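Local coordinates for phosphate binding protein (Planctomyces limnophilus, PDB 4JWO), which probably binds phosphate for transport across the cytoplasmic membrane, as a PstS-family member of the periplasmic binding protein superfamily, at residues 64-69 / 92-97; 68-73 / 284-289; 104-109 / 128-133; 136-141 / 322-327; 143-148 / 241-246. All coordinates share one frame; numbering follows the deposited sequence.

Overall arrangement
The five contacts illustrate how chemistry follows place in a two-lobed binding protein. Contacts 1 and 2 share S68 and S69 and touch one sulfate ion; partly buried contact 1 is polar, with backbone and carboxylate bonds, whereas buried contact 2 is mainly apolar, with one water bridge. Contact 3, about 24 Å from the chain centre, combines a buried isoleucine with water-linked charged side chains at the surface. Contacts 4 and 5 both use strand 134-148, about 19 Å apart between centres: partly buried 136-141 / 322-327 pairs a single backbone bridge with aliphatic packing, while buried 143-148 / 241-246 adds aromatic packing. Strand 283-291 of contact 2 neighbours that strand in the sheet.

Contact 1: residues 64-69 / 92-97; sequences AVDGSS and TVAMSG. With SO4 (sulfate ion), chain B.
D66 and S96 hold each other just past the last bridge of two parallel strands, a worked case of one carboxylate fixing the loop that follows a strand. D66 CB lies 4.2 Å from A94 CB. CG stands anti to the backbone N (chi1 -158°), coming within 3.6 Å of the same methyl. Beyond it, OD1 accepts S96 N on its syn lone pair, at 2.7 Å and nearly straight (168°). The same oxygen takes G67 N at 2.6 Å on its anti side, so two N-H groups grip it. OD2 receives S96 OG at 2.7 Å, also on a syn lone pair. An alanine here would probably leave both N-H groups and the serine hydroxyl without this acceptor, freeing the 94-97 loop to shift. G97 N binds G67 O at 2.9 Å, and the selenium of M95, a selenomethionine, rests 3.8 Å from S69 CB. S69 N donates to sulfate O4 at 3.2 Å, and T98 and S116 bind the same ion. Strand 61-67, helix 72-85 and strand 89-93 form a beta-alpha-beta unit whose loops here meet an oxyanion, consistent with the phosphate site of this family.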
# COMPACT_ATOMS: atom_id res chain seq x y z
N ALA A 64 9.28 -14.16 13.46
CA ALA A 64 7.83 -13.95 13.39
C ALA A 64 7.53 -12.58 12.80
O ALA A 64 7.82 -11.56 13.43
CB ALA A 64 7.22 -14.07 14.78
N VAL A 65 6.96 -12.57 11.59
CA VAL A 65 6.59 -11.33 10.91
C VAL A 65 5.06 -11.20 10.89
O VAL A 65 4.36 -12.20 10.71
CB VAL A 65 7.10 -11.31 9.44
CG1 VAL A 65 6.82 -9.96 8.77
CG2 VAL A 65 8.59 -11.61 9.41
N ASP A 66 4.56 -9.99 11.08
CA ASP A 66 3.12 -9.75 11.05
C ASP A 66 2.93 -8.38 10.44
O ASP A 66 3.90 -7.77 9.99
CB ASP A 66 2.54 -9.81 12.47
CG ASP A 66 1.05 -10.10 12.49
OD1 ASP A 66 0.37 -9.80 11.49
OD2 ASP A 66 0.56 -10.62 13.51
N GLY A 67 1.70 -7.90 10.40
CA GLY A 67 1.46 -6.54 9.96
C GLY A 67 0.41 -6.39 8.88
O GLY A 67 -0.50 -7.22 8.74
N SER A 68 0.56 -5.30 8.13
CA SER A 68 -0.34 -4.83 7.09
C SER A 68 -0.58 -5.83 5.96
O SER A 68 0.33 -6.54 5.54
CB SER A 68 0.28 -3.56 6.49
OG SER A 68 -0.43 -3.07 5.38
N SER A 69 -1.81 -5.87 5.45
CA SER A 69 -2.08 -6.61 4.22
C SER A 69 -1.29 -6.03 3.05
O SER A 69 -0.99 -6.75 2.09
CB SER A 69 -3.58 -6.60 3.90
OG SER A 69 -3.99 -5.28 3.58
N THR A 92 7.60 -17.04 9.59
CA THR A 92 6.14 -17.09 9.61
C THR A 92 5.64 -15.69 9.35
O THR A 92 6.03 -14.74 10.03
CB THR A 92 5.59 -17.62 10.95
OG1 THR A 92 5.99 -16.74 12.01
CG2 THR A 92 6.12 -19.01 11.23
N VAL A 93 4.77 -15.54 8.35
CA VAL A 93 4.27 -14.23 8.00
C VAL A 93 2.76 -14.18 8.21
O VAL A 93 2.01 -14.91 7.56
CB VAL A 93 4.59 -13.84 6.53
CG1 VAL A 93 4.20 -12.40 6.27
CG2 VAL A 93 6.06 -14.03 6.24
N ALA A 94 2.33 -13.31 9.11
CA ALA A 94 0.91 -13.17 9.41
C ALA A 94 0.43 -11.83 8.90
O ALA A 94 1.22 -11.00 8.45
CB ALA A 94 0.68 -13.28 10.91
N MSE A 95 -0.88 -11.61 9.01
CA MSE A 95 -1.49 -10.43 8.43
C MSE A 95 -2.55 -9.83 9.34
O MSE A 95 -3.71 -9.70 8.95
CB MSE A 95 -2.11 -10.81 7.08
CG MSE A 95 -2.24 -9.66 6.13
SE MSE A 95 -3.08 -10.31 4.50
CE MSE A 95 -4.86 -10.48 5.20
N SER A 96 -2.14 -9.46 10.55
CA SER A 96 -3.07 -8.94 11.55
C SER A 96 -3.54 -7.52 11.28
O SER A 96 -4.47 -7.04 11.92
CB SER A 96 -2.43 -9.01 12.94
OG SER A 96 -2.12 -10.34 13.26
N GLY A 97 -2.89 -6.85 10.33
CA GLY A 97 -3.17 -5.46 10.03
C GLY A 97 -2.08 -4.58 10.61
O GLY A 97 -1.25 -5.06 11.37
S SO4 B . -3.69 -2.14 7.04
O1 SO4 B . -4.61 -1.74 5.99
O2 SO4 B . -2.41 -1.45 6.90
O3 SO4 B . -4.26 -1.78 8.32
O4 SO4 B . -3.47 -3.59 6.94
O HOH W 1 4.18 -14.48 12.21
O HOH W 2 1.92 -8.57 6.79

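Contact 2: residues 68-73 / 284-289; sequences SSTVFP and RPLFIY. With SO4 (sulfate ion), chain B.
An ST turn leads into helix 72-85 here, and the turn leans on strand 283-291 of the central sheet, within a lobe of the periplasmic binding protein fold. S68 OG makes the turn by accepting T70 N at 2.9 Å; T70 and V71, which follow, both point CB toward the strand. V71 carries the apolar half of the contact. Its CG1, anti to the backbone N (chi1 -178°), meets I288 CD1 at 3.8 Å, the two side chains crossing at a slant. CG2, the other branch, faces the strand backbone and comes 3.9 Å from F287 O. I304 and L307 of helix 298-308 also touch I288. L286 takes the neighbouring place and lies at about a right angle to T70, with one methyl for each of two oxygens. Its CD1 approaches T70 O at 3.8 Å, an oxygen that also accepts a hydrogen bond from Y321 OH, and CD2 lies 3.9 Å from T70 OG1. At the beginning of the 284-289 segment the contact turns polar: the guanidinium of R284 forms a salt bridge with E205 and a cation-pi contact with Y202. Between R284 and the turn sits one water, in the guanidinium plane at its edge: it accepts R284 NE at 2.8 Å and is hydrogen-bonded to T70 OG1 at 3.0 Å.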
# COMPACT_ATOMS: atom_id res chain seq x y z
N SER A 68 0.56 -5.30 8.13
CA SER A 68 -0.34 -4.83 7.09
C SER A 68 -0.58 -5.83 5.96
O SER A 68 0.33 -6.54 5.54
CB SER A 68 0.28 -3.56 6.49
OG SER A 68 -0.43 -3.07 5.38
N SER A 69 -1.81 -5.87 5.45
CA SER A 69 -2.08 -6.61 4.22
C SER A 69 -1.29 -6.03 3.05
O SER A 69 -0.99 -6.75 2.09
CB SER A 69 -3.58 -6.60 3.90
OG SER A 69 -3.99 -5.28 3.58
N THR A 70 -0.95 -4.74 3.10
CA THR A 70 -0.18 -4.17 2.00
C THR A 70 1.32 -4.43 2.09
O THR A 70 2.01 -4.41 1.07
CB THR A 70 -0.48 -2.66 1.77
OG1 THR A 70 -0.18 -1.92 2.96
CG2 THR A 70 -1.94 -2.47 1.43
N VAL A 71 1.83 -4.68 3.29
CA VAL A 71 3.23 -5.03 3.43
C VAL A 71 3.41 -6.55 3.29
O VAL A 71 4.47 -7.01 2.87
CB VAL A 71 3.83 -4.49 4.74
CG1 VAL A 71 5.32 -4.82 4.85
CG2 VAL A 71 3.59 -2.97 4.82
N PHE A 72 2.34 -7.31 3.58
CA PHE A 72 2.34 -8.78 3.44
C PHE A 72 3.01 -9.31 2.16
O PHE A 72 3.84 -10.22 2.24
CB PHE A 72 0.91 -9.33 3.57
CG PHE A 72 0.82 -10.84 3.66
CD1 PHE A 72 1.02 -11.49 4.87
CD2 PHE A 72 0.47 -11.60 2.56
CE1 PHE A 72 0.92 -12.87 4.97
CE2 PHE A 72 0.36 -12.99 2.65
CZ PHE A 72 0.59 -13.62 3.86
N PRO A 73 2.68 -8.75 0.97
CA PRO A 73 3.30 -9.33 -0.24
C PRO A 73 4.82 -9.14 -0.27
O PRO A 73 5.53 -10.00 -0.80
CB PRO A 73 2.65 -8.56 -1.39
CG PRO A 73 1.40 -7.99 -0.81
CD PRO A 73 1.70 -7.71 0.63
N ARG A 284 1.58 6.25 -0.74
CA ARG A 284 2.11 6.37 0.61
C ARG A 284 3.28 5.42 0.80
O ARG A 284 3.34 4.37 0.15
CB ARG A 284 1.03 6.07 1.64
CG ARG A 284 0.55 4.62 1.65
CD ARG A 284 -0.60 4.48 2.60
NE ARG A 284 -1.21 3.16 2.54
CZ ARG A 284 -2.23 2.78 3.31
NH1 ARG A 284 -2.77 3.64 4.17
NH2 ARG A 284 -2.73 1.56 3.20
N PRO A 285 4.19 5.76 1.73
CA PRO A 285 5.33 4.88 2.00
C PRO A 285 4.91 3.68 2.82
O PRO A 285 3.95 3.75 3.60
CB PRO A 285 6.28 5.79 2.79
CG PRO A 285 5.36 6.80 3.46
CD PRO A 285 4.25 7.03 2.47
N LEU A 286 5.62 2.57 2.65
CA LEU A 286 5.39 1.36 3.44
C LEU A 286 6.58 1.11 4.35
O LEU A 286 7.72 1.37 3.96
CB LEU A 286 5.18 0.17 2.52
CG LEU A 286 3.99 0.24 1.56
CD1 LEU A 286 3.84 -1.08 0.83
CD2 LEU A 286 2.73 0.59 2.34
N PHE A 287 6.31 0.59 5.55
CA PHE A 287 7.34 0.43 6.57
C PHE A 287 7.45 -0.99 7.12
O PHE A 287 6.48 -1.74 7.17
CB PHE A 287 7.10 1.39 7.74
CG PHE A 287 6.97 2.82 7.33
CD1 PHE A 287 8.09 3.63 7.24
CD2 PHE A 287 5.73 3.36 7.01
CE1 PHE A 287 7.97 4.96 6.86
CE2 PHE A 287 5.61 4.68 6.62
CZ PHE A 287 6.73 5.48 6.54
N ILE A 288 8.66 -1.31 7.56
CA ILE A 288 8.92 -2.50 8.35
C ILE A 288 9.54 -2.03 9.66
O ILE A 288 10.47 -1.22 9.66
CB ILE A 288 9.89 -3.44 7.62
CG1 ILE A 288 9.14 -4.23 6.54
CG2 ILE A 288 10.58 -4.39 8.60
CD1 ILE A 288 8.33 -5.41 7.07
N TYR A 289 9.02 -2.53 10.78
CA TYR A 289 9.53 -2.19 12.11
C TYR A 289 10.10 -3.42 12.79
O TYR A 289 9.55 -4.51 12.67
CB TYR A 289 8.40 -1.66 13.00
CG TYR A 289 7.94 -0.26 12.68
CD1 TYR A 289 7.02 -0.02 11.68
CD2 TYR A 289 8.42 0.82 13.40
CE1 TYR A 289 6.60 1.26 11.38
CE2 TYR A 289 8.00 2.10 13.12
CZ TYR A 289 7.09 2.32 12.11
OH TYR A 289 6.69 3.61 11.84
S SO4 B . -3.69 -2.14 7.04
O1 SO4 B . -4.61 -1.74 5.99
O2 SO4 B . -2.41 -1.45 6.90
O3 SO4 B . -4.26 -1.78 8.32
O4 SO4 B . -3.47 -3.59 6.94
O HOH W 3 -0.59 0.64 1.53

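Contact 3: residues 104-109 / 128-133; sequences KFIAEE and KAKGID
Two helix ends are brought side by side, the backbones staying well apart, with the nearest CA pair, I106 and I132, 7.7 Å from each other. Both helices, 98-106 and 121-129, finish in a Schellman motif, with E108 and G131 at the positive-phi positions. E108, K130 and I132, at or beside these caps, direct their CB atoms toward the other segment, and the contact illustrates how successive helix caps can pack without any direct hydrogen bond between them. Waters do the polar work instead. K130 lays its aliphatic part across I106 at about a right angle, CD coming 3.7 Å from I106 CG2 and closer still, 3.2 Å, to I106 O. A bend at the last torsion (chi4 -64°) then turns NZ toward a water to which it donates. That water in turn donates to I106 O at 2.8 Å and also to E108 OE1. A second water links the same carboxylate oxygen to K130 O. The two opposite charges do not touch, with E108 OE1 and K130 NZ 5.7 Å apart. In contrast to these exposed, hydrated groups, I132 is buried. E108 runs past it in the opposite sense, its CG 3.8 Å from I132 CD1. The same methyl settles over the end of helix 98-106, 3.6 Å from I106 O. C127 of helix 121-129 and T291 of strand 283-291 touch both F105 and I132. The other branch of I132 turns to the phenyl ring, CG2 lying 4.1 Å from F105 CE2.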
# COMPACT_ATOMS: atom_id res chain seq x y z
N LYS A 104 0.47 -6.71 18.62
CA LYS A 104 1.30 -7.87 18.93
C LYS A 104 2.75 -7.47 19.14
O LYS A 104 3.48 -8.09 19.90
CB LYS A 104 1.19 -8.92 17.82
CG LYS A 104 -0.21 -9.46 17.60
CD LYS A 104 -0.17 -10.89 17.08
CE LYS A 104 -1.55 -11.41 16.74
NZ LYS A 104 -1.52 -12.84 16.31
N PHE A 105 3.16 -6.42 18.44
CA PHE A 105 4.50 -5.85 18.57
C PHE A 105 4.68 -5.33 19.98
O PHE A 105 5.69 -5.61 20.63
CB PHE A 105 4.64 -4.70 17.57
CG PHE A 105 6.05 -4.22 17.37
CD1 PHE A 105 6.99 -5.00 16.71
CD2 PHE A 105 6.43 -2.96 17.81
CE1 PHE A 105 8.28 -4.53 16.50
CE2 PHE A 105 7.73 -2.49 17.61
CZ PHE A 105 8.65 -3.28 16.95
N ILE A 106 3.70 -4.57 20.45
CA ILE A 106 3.72 -4.01 21.80
C ILE A 106 3.63 -5.13 22.85
O ILE A 106 4.27 -5.05 23.90
CB ILE A 106 2.59 -2.98 22.00
CG1 ILE A 106 2.89 -1.72 21.18
CG2 ILE A 106 2.41 -2.62 23.47
CD1 ILE A 106 1.66 -0.88 20.86
N ALA A 107 2.86 -6.16 22.56
CA ALA A 107 2.73 -7.31 23.45
C ALA A 107 3.95 -8.25 23.37
O ALA A 107 4.01 -9.26 24.07
CB ALA A 107 1.44 -8.08 23.17
N GLU A 108 4.89 -7.90 22.50
CA GLU A 108 6.15 -8.63 22.32
C GLU A 108 5.94 -10.09 21.91
O GLU A 108 6.63 -10.99 22.39
CB GLU A 108 7.01 -8.55 23.58
CG GLU A 108 7.43 -7.12 23.92
CD GLU A 108 8.49 -7.06 25.00
OE1 GLU A 108 8.14 -7.18 26.19
OE2 GLU A 108 9.68 -6.88 24.65
N GLU A 109 5.00 -10.30 20.99
CA GLU A 109 4.66 -11.63 20.53
C GLU A 109 5.15 -11.88 19.10
O GLU A 109 4.95 -12.97 18.55
CB GLU A 109 3.14 -11.86 20.64
CG GLU A 109 2.64 -11.86 22.08
CD GLU A 109 1.15 -11.57 22.20
OE1 GLU A 109 0.54 -11.14 21.19
OE2 GLU A 109 0.59 -11.76 23.30
N LYS A 128 7.61 2.64 24.21
CA LYS A 128 8.59 3.20 25.13
C LYS A 128 8.33 2.76 26.56
O LYS A 128 9.27 2.44 27.28
CB LYS A 128 8.63 4.73 25.05
CG LYS A 128 9.26 5.26 23.77
CD LYS A 128 9.71 6.71 23.91
CE LYS A 128 10.97 6.82 24.76
NZ LYS A 128 11.91 7.83 24.22
N ALA A 129 7.06 2.72 26.96
CA ALA A 129 6.69 2.33 28.32
C ALA A 129 7.16 0.91 28.64
O ALA A 129 7.38 0.58 29.80
CB ALA A 129 5.19 2.45 28.51
N LYS A 130 7.31 0.09 27.60
CA LYS A 130 7.68 -1.31 27.79
C LYS A 130 9.15 -1.58 27.51
O LYS A 130 9.58 -2.72 27.46
CB LYS A 130 6.81 -2.21 26.90
CG LYS A 130 5.43 -2.49 27.47
CD LYS A 130 4.52 -3.11 26.43
CE LYS A 130 3.19 -3.54 27.03
NZ LYS A 130 3.35 -4.61 28.05
N GLY A 131 9.91 -0.51 27.32
CA GLY A 131 11.33 -0.64 27.05
C GLY A 131 11.61 -1.07 25.62
O GLY A 131 12.72 -1.49 25.30
N ILE A 132 10.60 -0.97 24.76
CA ILE A 132 10.74 -1.40 23.37
C ILE A 132 11.36 -0.28 22.54
O ILE A 132 10.78 0.80 22.39
CB ILE A 132 9.38 -1.82 22.77
CG1 ILE A 132 8.76 -2.96 23.59
CG2 ILE A 132 9.54 -2.27 21.32
CD1 ILE A 132 7.42 -3.44 23.04
N ASP A 133 12.55 -0.53 22.00
CA ASP A 133 13.27 0.45 21.21
C ASP A 133 13.10 0.15 19.73
O ASP A 133 13.94 -0.50 19.11
CB ASP A 133 14.75 0.41 21.59
CG ASP A 133 15.51 1.63 21.13
OD1 ASP A 133 14.93 2.47 20.40
OD2 ASP A 133 16.70 1.75 21.50
O HOH W 4 4.98 -6.55 26.15
O HOH W 5 8.26 -5.04 28.29

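Contact 4: residues 136-141 / 322-327; sequences EFQVAI and IKVPKS
I141 and I322 pair in a single antiparallel bridge, which fastens the segment leading into the C-terminal helix 326-340 to strand 134-148 of the central sheet. Theirs is a hydrogen-bonded pair: I141 N donates to I322 O at 2.9 Å, in the carbonyl plane, and I322 N returns a bond of 3.0 Å that enters nearly along the C=O axis of I141. With the backbones tied in both directions, the two side chains meet at their bases, CB to CB 4.1 Å, and I274 of helix 271-275 touches both. Farther out, I141 turns its delta end to the next part of the segment. There it lies at about a right angle to the ring of P325, the N-cap residue of the helix, and CD1 meets P325 CD at 4.1 Å. The strand and the segment diverge beyond the bridge, and a water fills the role of the next backbone bond, donating to V139 O at 2.7 Å and accepting from V324 N. Q138 and V324 run past each other in opposite directions, the extended glutamine bringing NE2 to 4.0 Å from V324 CG1; V328 and M332 of the helix touch Q138 too. One branch of V324 meets backbone: CG1, anti to the carbonyl carbon (chi1 -63°), lies 3.5 Å from V139 C and 3.4 Å from A140 N.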
# COMPACT_ATOMS: atom_id res chain seq x y z
N GLU A 136 12.49 2.00 12.59
CA GLU A 136 11.59 2.13 11.45
C GLU A 136 12.36 2.06 10.14
O GLU A 136 13.36 2.75 9.96
CB GLU A 136 10.85 3.46 11.55
CG GLU A 136 10.10 3.89 10.32
CD GLU A 136 9.42 5.22 10.53
OE1 GLU A 136 8.57 5.30 11.45
OE2 GLU A 136 9.74 6.19 9.81
N PHE A 137 11.90 1.22 9.23
CA PHE A 137 12.50 1.13 7.90
C PHE A 137 11.47 1.37 6.81
O PHE A 137 10.51 0.62 6.70
CB PHE A 137 13.13 -0.25 7.73
CG PHE A 137 14.27 -0.51 8.66
CD1 PHE A 137 15.50 0.09 8.44
CD2 PHE A 137 14.12 -1.33 9.77
CE1 PHE A 137 16.57 -0.13 9.30
CE2 PHE A 137 15.18 -1.56 10.64
CZ PHE A 137 16.42 -0.95 10.39
N GLN A 138 11.68 2.41 6.00
CA GLN A 138 10.83 2.62 4.83
C GLN A 138 11.31 1.69 3.72
O GLN A 138 12.48 1.71 3.34
CB GLN A 138 10.91 4.07 4.37
CG GLN A 138 9.95 4.39 3.23
CD GLN A 138 10.01 5.84 2.81
OE1 GLN A 138 10.34 6.73 3.60
NE2 GLN A 138 9.70 6.09 1.56
N VAL A 139 10.40 0.87 3.19
CA VAL A 139 10.84 -0.21 2.30
C VAL A 139 10.28 -0.14 0.88
O VAL A 139 10.79 -0.80 -0.02
CB VAL A 139 10.56 -1.60 2.90
CG1 VAL A 139 11.29 -1.74 4.22
CG2 VAL A 139 9.05 -1.82 3.10
N ALA A 140 9.23 0.66 0.68
CA ALA A 140 8.58 0.75 -0.62
C ALA A 140 7.62 1.91 -0.61
O ALA A 140 7.34 2.48 0.44
CB ALA A 140 7.81 -0.55 -0.90
N ILE A 141 7.13 2.26 -1.78
CA ILE A 141 6.03 3.20 -1.90
C ILE A 141 4.89 2.48 -2.60
O ILE A 141 5.10 1.78 -3.59
CB ILE A 141 6.45 4.46 -2.68
CG1 ILE A 141 7.48 5.25 -1.89
CG2 ILE A 141 5.24 5.33 -2.96
CD1 ILE A 141 8.03 6.46 -2.66
N ILE A 322 6.58 0.38 -5.81
CA ILE A 322 7.59 1.33 -6.28
C ILE A 322 8.77 1.29 -5.30
O ILE A 322 8.58 1.37 -4.09
CB ILE A 322 6.98 2.75 -6.34
CG1 ILE A 322 5.88 2.80 -7.42
CG2 ILE A 322 8.07 3.78 -6.59
CD1 ILE A 322 4.94 3.99 -7.30
N LYS A 323 9.99 1.14 -5.82
CA LYS A 323 11.14 1.06 -4.92
C LYS A 323 11.42 2.45 -4.35
O LYS A 323 11.09 3.46 -4.98
CB LYS A 323 12.37 0.46 -5.62
CG LYS A 323 12.98 1.35 -6.68
CD LYS A 323 14.24 0.71 -7.24
CE LYS A 323 14.86 1.60 -8.31
NZ LYS A 323 16.17 1.04 -8.76
N VAL A 324 12.00 2.50 -3.16
CA VAL A 324 12.26 3.78 -2.51
C VAL A 324 13.34 4.58 -3.25
O VAL A 324 14.24 4.01 -3.88
CB VAL A 324 12.69 3.60 -1.04
CG1 VAL A 324 11.56 2.97 -0.22
CG2 VAL A 324 13.96 2.78 -0.94
N PRO A 325 13.25 5.92 -3.18
CA PRO A 325 14.30 6.80 -3.71
C PRO A 325 15.67 6.47 -3.11
O PRO A 325 15.72 5.91 -2.01
CB PRO A 325 13.85 8.19 -3.23
CG PRO A 325 12.35 8.07 -3.15
CD PRO A 325 12.09 6.67 -2.67
N LYS A 326 16.74 6.79 -3.82
CA LYS A 326 18.08 6.49 -3.33
C LYS A 326 18.33 7.14 -1.97
O LYS A 326 18.99 6.55 -1.12
CB LYS A 326 19.16 6.94 -4.33
CG LYS A 326 19.21 6.16 -5.63
CD LYS A 326 19.60 4.70 -5.41
CE LYS A 326 19.48 3.89 -6.70
NZ LYS A 326 20.01 2.50 -6.53
N SER A 327 17.82 8.36 -1.77
CA SER A 327 18.06 9.04 -0.50
C SER A 327 17.42 8.27 0.64
O SER A 327 17.97 8.21 1.75
CB SER A 327 17.59 10.50 -0.53
OG SER A 327 16.18 10.57 -0.59
O HOH W 6 12.45 -0.27 -2.12

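Contact 5: residues 143-148 / 241-246; sequences GLTVVI and FGYAYF. With FMT (formic acid), chain E; SO4 (sulfate ion), chain D.
T145 and F241 are joined first by backbone bonds: T145 N donates to F241 O at 2.9 Å, and F241 N returns a longer bond to T145 O. Two residue pairs further along, Y243 N reaches G143 O at 2.9 Å from above the carbonyl plane. Side-chain polar contact is slight. T145 OG1 takes the crowded position between backbone N and carbonyl carbon (chi1 56°), where it bonds weakly to F241 O and lies 3.3 Å from F246 CB. The fold element is an antiparallel strand pair that runs straight into a helix, G242 being the N-cap of helix 243-247, while strand 134-148 belongs to the sheet shared with contacts 2 and 4. Apolar packing comes next: V147 crosses F241 at about a right angle, CG2 to CZ 3.6 Å, and its CG1 meets F246 CD1 at 4.0 Å. Y243 offers a ring edge to T145, CD1 to CG2 3.6 Å, and its OH donates to formic acid O1 at 2.6 Å. An alanine here would probably open a gap beside the threonine methyl and leave the formic acid without this donor. Y245 OH donates to O3 of a sulfate at 2.8 Å, an ion also bound by K320; both small molecules probably come from the crystallisation liquor.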
# COMPACT_ATOMS: atom_id res chain seq x y z
N GLY A 143 1.43 2.94 -4.57
CA GLY A 143 0.58 3.89 -5.28
C GLY A 143 -0.60 3.21 -5.95
O GLY A 143 -0.46 2.15 -6.54
N LEU A 144 -1.77 3.83 -5.85
CA LEU A 144 -2.97 3.35 -6.54
C LEU A 144 -3.44 4.39 -7.52
O LEU A 144 -3.35 5.58 -7.25
CB LEU A 144 -4.10 3.12 -5.55
CG LEU A 144 -3.93 2.07 -4.47
CD1 LEU A 144 -5.28 1.89 -3.78
CD2 LEU A 144 -3.42 0.76 -5.04
N THR A 145 -4.01 3.93 -8.63
CA THR A 145 -4.62 4.83 -9.59
C THR A 145 -6.11 4.58 -9.69
O THR A 145 -6.57 3.44 -9.71
CB THR A 145 -4.04 4.67 -10.99
OG1 THR A 145 -4.17 3.30 -11.39
CG2 THR A 145 -2.57 5.05 -11.00
N VAL A 146 -6.87 5.67 -9.76
CA VAL A 146 -8.26 5.62 -10.19
C VAL A 146 -8.26 5.90 -11.68
O VAL A 146 -7.62 6.84 -12.15
CB VAL A 146 -9.07 6.69 -9.47
CG1 VAL A 146 -10.49 6.75 -10.01
CG2 VAL A 146 -9.07 6.40 -7.97
N VAL A 147 -8.96 5.06 -12.44
CA VAL A 147 -8.96 5.18 -13.89
C VAL A 147 -10.36 5.31 -14.45
O VAL A 147 -11.32 4.78 -13.90
CB VAL A 147 -8.25 3.97 -14.56
CG1 VAL A 147 -6.77 3.96 -14.20
CG2 VAL A 147 -8.91 2.65 -14.14
N ILE A 148 -10.46 6.05 -15.55
CA ILE A 148 -11.68 6.14 -16.33
C ILE A 148 -11.37 5.78 -17.77
O ILE A 148 -10.20 5.63 -18.15
CB ILE A 148 -12.32 7.54 -16.21
CG1 ILE A 148 -11.30 8.63 -16.55
CG2 ILE A 148 -12.86 7.74 -14.80
CD1 ILE A 148 -11.86 10.07 -16.48
N PHE A 241 -6.90 0.32 -9.11
CA PHE A 241 -5.92 -0.76 -9.00
C PHE A 241 -4.54 -0.14 -8.82
O PHE A 241 -4.39 1.08 -8.86
CB PHE A 241 -5.97 -1.78 -10.17
CG PHE A 241 -6.17 -1.16 -11.54
CD1 PHE A 241 -5.17 -0.44 -12.17
CD2 PHE A 241 -7.37 -1.35 -12.21
CE1 PHE A 241 -5.37 0.11 -13.45
CE2 PHE A 241 -7.57 -0.82 -13.49
CZ PHE A 241 -6.57 -0.08 -14.10
N GLY A 242 -3.53 -0.97 -8.61
CA GLY A 242 -2.20 -0.48 -8.34
C GLY A 242 -1.62 0.25 -9.53
O GLY A 242 -1.92 -0.05 -10.68
N TYR A 243 -0.75 1.21 -9.23
CA TYR A 243 -0.17 2.09 -10.25
C TYR A 243 0.53 1.32 -11.38
O TYR A 243 0.47 1.74 -12.54
CB TYR A 243 0.79 3.08 -9.58
CG TYR A 243 1.55 3.91 -10.58
CD1 TYR A 243 0.98 5.04 -11.15
CD2 TYR A 243 2.84 3.54 -10.98
CE1 TYR A 243 1.69 5.80 -12.08
CE2 TYR A 243 3.53 4.29 -11.91
CZ TYR A 243 2.95 5.41 -12.45
OH TYR A 243 3.65 6.14 -13.39
N ALA A 244 1.18 0.21 -11.04
CA ALA A 244 1.94 -0.55 -12.04
C ALA A 244 1.04 -0.99 -13.18
O ALA A 244 1.45 -0.98 -14.34
CB ALA A 244 2.64 -1.75 -11.40
N TYR A 245 -0.20 -1.34 -12.86
CA TYR A 245 -1.12 -1.79 -13.89
C TYR A 245 -1.66 -0.62 -14.72
O TYR A 245 -2.00 -0.80 -15.88
CB TYR A 245 -2.24 -2.65 -13.27
CG TYR A 245 -1.77 -4.04 -12.89
CD1 TYR A 245 -1.73 -5.05 -13.84
CD2 TYR A 245 -1.36 -4.34 -11.60
CE1 TYR A 245 -1.29 -6.33 -13.51
CE2 TYR A 245 -0.92 -5.62 -11.26
CZ TYR A 245 -0.89 -6.61 -12.23
OH TYR A 245 -0.47 -7.88 -11.92
N PHE A 246 -1.72 0.58 -14.15
CA PHE A 246 -2.01 1.74 -14.98
C PHE A 246 -0.84 2.04 -15.91
O PHE A 246 -1.02 2.23 -17.12
CB PHE A 246 -2.33 3.00 -14.16
CG PHE A 246 -2.26 4.26 -14.99
CD1 PHE A 246 -3.25 4.56 -15.92
CD2 PHE A 246 -1.17 5.12 -14.88
CE1 PHE A 246 -3.16 5.70 -16.71
CE2 PHE A 246 -1.08 6.25 -15.68
CZ PHE A 246 -2.07 6.55 -16.59
C FMT E . 6.14 4.57 -14.35
O1 FMT E . 5.46 5.29 -15.08
O2 FMT E . 6.24 3.35 -14.46
S SO4 D . 1.37 -9.57 -14.41
O1 SO4 D . 1.58 -10.60 -15.44
O2 SO4 D . 2.03 -8.34 -14.82
O3 SO4 D . -0.06 -9.29 -14.25
O4 SO4 D . 1.94 -10.08 -13.16